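Local structure of putative acetyl transferase (Pyrococcus furiosus, 1VKC) at residues I39-E42 with E43-E46. The protein is probably an acyltransferase of the GNAT family, transferring an acetyl or similar acyl group to an acceptor substrate. Numbering follows the deposited sequence.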
loop_
_atom_site.group_PDB
_atom_site.type_symbol
_atom_site.label_atom_id
_atom_site.label_comp_id
_atom_site.label_asym_id
_atom_site.label_seq_id
_atom_site.Cartn_x
_atom_site.Cartn_y
_atom_site.Cartn_z
ATOM N N ILE A 39 -5.964 -11.698 5.692
ATOM C CA ILE A 39 -6.544 -11.823 4.366
ATOM C C ILE A 39 -5.458 -11.567 3.305
ATOM O O ILE A 39 -4.497 -10.870 3.577
ATOM C CB ILE A 39 -7.742 -10.864 4.202
ATOM C CG1 ILE A 39 -7.339 -9.402 4.442
ATOM C CG2 ILE A 39 -8.865 -11.261 5.182
ATOM C CD1 ILE A 39 -8.357 -8.390 3.947
ATOM N N SER A 40 -5.619 -12.137 2.115
ATOM C CA SER A 40 -4.674 -11.886 1.011
ATOM C C SER A 40 -4.844 -10.460 0.482
ATOM O O SER A 40 -5.900 -9.850 0.625
ATOM C CB SER A 40 -4.901 -12.876 -0.125
ATOM O OG SER A 40 -6.093 -12.572 -0.835
ATOM N N TYR A 41 -3.805 -9.922 -0.135
ATOM C CA TYR A 41 -3.918 -8.589 -0.696
ATOM C C TYR A 41 -4.969 -8.572 -1.815
ATOM O O TYR A 41 -5.721 -7.614 -1.954
ATOM C CB TYR A 41 -2.564 -8.049 -1.182
ATOM C CG TYR A 41 -2.683 -6.612 -1.621
ATOM C CD1 TYR A 41 -2.817 -5.595 -0.684
ATOM C CD2 TYR A 41 -2.710 -6.272 -2.970
ATOM C CE1 TYR A 41 -2.974 -4.275 -1.074
ATOM C CE2 TYR A 41 -2.853 -4.958 -3.369
ATOM C CZ TYR A 41 -2.980 -3.960 -2.403
ATOM O OH TYR A 41 -3.119 -2.658 -2.773
ATOM N N GLU A 42 -5.042 -9.643 -2.602
ATOM C CA GLU A 42 -6.058 -9.752 -3.630
ATOM C C GLU A 42 -7.486 -9.732 -3.048
ATOM O O GLU A 42 -8.381 -9.079 -3.621
ATOM C CB GLU A 42 -5.869 -11.016 -4.467
ATOM C CG GLU A 42 -6.849 -11.123 -5.637
ATOM C CD GLU A 42 -6.770 -9.928 -6.574
ATOM O OE1 GLU A 42 -7.808 -9.226 -6.747
ATOM O OE2 GLU A 42 -5.665 -9.674 -7.129
ATOM N N GLU A 43 -7.692 -10.463 -1.948
ATOM C CA GLU A 43 -8.959 -10.409 -1.178
ATOM C C GLU A 43 -9.239 -8.973 -0.707
ATOM O O GLU A 43 -10.338 -8.453 -0.907
ATOM C CB GLU A 43 -8.913 -11.360 0.034
ATOM C CG GLU A 43 -9.085 -12.836 -0.314
ATOM C CD GLU A 43 -8.631 -13.807 0.784
ATOM O OE1 GLU A 43 -8.919 -15.014 0.648
ATOM O OE2 GLU A 43 -7.994 -13.395 1.780
ATOM N N TYR A 44 -8.233 -8.337 -0.097
ATOM C CA TYR A 44 -8.383 -6.967 0.395
ATOM C C TYR A 44 -8.827 -6.033 -0.738
ATOM O O TYR A 44 -9.813 -5.323 -0.626
ATOM C CB TYR A 44 -7.087 -6.459 1.040
ATOM C CG TYR A 44 -7.067 -4.959 1.196
ATOM C CD1 TYR A 44 -6.278 -4.153 0.367
ATOM C CD2 TYR A 44 -7.893 -4.329 2.132
ATOM C CE1 TYR A 44 -6.279 -2.762 0.502
ATOM C CE2 TYR A 44 -7.897 -2.960 2.272
ATOM C CZ TYR A 44 -7.096 -2.178 1.459
ATOM O OH TYR A 44 -7.127 -0.828 1.620
ATOM N N GLU A 45 -8.091 -6.060 -1.843
ATOM C CA GLU A 45 -8.401 -5.234 -3.008
ATOM C C GLU A 45 -9.858 -5.361 -3.488
ATOM O O GLU A 45 -10.514 -4.349 -3.771
ATOM C CB GLU A 45 -7.452 -5.615 -4.137
ATOM C CG GLU A 45 -7.139 -4.524 -5.121
ATOM C CD GLU A 45 -5.657 -4.492 -5.473
ATOM O OE1 GLU A 45 -5.094 -3.385 -5.512
ATOM O OE2 GLU A 45 -5.056 -5.584 -5.683
ATOM N N GLU A 46 -10.356 -6.591 -3.589
ATOM C CA GLU A 46 -11.727 -6.839 -4.105
ATOM C C GLU A 46 -12.788 -6.304 -3.141
ATOM O O GLU A 46 -13.778 -5.703 -3.570
ATOM C CB GLU A 46 -11.960 -8.339 -4.339
ATOM C CG GLU A 46 -11.167 -8.900 -5.519
ATOM C CD GLU A 46 -11.244 -10.417 -5.641
ATOM O OE1 GLU A 46 -12.051 -11.055 -4.911
ATOM O OE2 GLU A 46 -10.484 -10.973 -6.473
HETATM O O HOH W 1 -3.912 -8.252 -5.999
#
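Glu43 and Ser40 close a capping box at the start of helix 41-57. The backbone N of Glu43 donates to Ser40 OG at 2.9 Å, while its extended side chain reaches back so that Glu43 OE2 accepts from Ser40 N at 2.7 Å; the N-H comes in 39° off the plane of the carboxylate. OG can accept there because chi1 of Ser40, 73°, sets it between its own backbone N and carbonyl carbon. The box thus occupies two N-H groups that the first turn leaves without helical acceptors.

Tyr44 begins the regular ladder, its N donating to Ser40 O. Its CB lies 3.7 Å from Ile39 CD1, which comes in at the edge of the Tyr44 ring. On the Tyr41 side, Tyr44 CD1 is 3.6 Å from Tyr41 CE1. The two tyrosine rings meet obliquely, planes at 42°.

Glu45 continues with an almost straight bond to Tyr41 O. Its carboxylate, steeply turned against the Tyr41 ring, brings OE2 within 3.3 Å of Tyr41 CE2, and a water donates to this OE2 and to Glu42 OE2, linking two like-charged groups. OE1 instead makes a salt bridge with Arg28 of the second subunit. Replacing Tyr41 by an alanine would probably open a gap beside the Tyr44 ring and strip the Glu45 carboxylate of the ring it lies against, leaving the water and Arg28 of the second subunit to hold it.

At Glu46 the backbone N bonds to Glu42 O, but the side chains are ill matched: Glu46 OE2 and Glu42 OE1 sit 3.2 Å apart, which may raise the proton affinity of one of them.

This first turn of helix 41-57 packs against helix 20-31, where Tyr44 OH bonds to Arg28 O, and both tyrosine rings meet Tyr32, just past the end of that helix. It lies at the periphery of the chain, about 21 Å from its centre (centre to centre), and against the second subunit, whose Trp102 donates to Ile39 O.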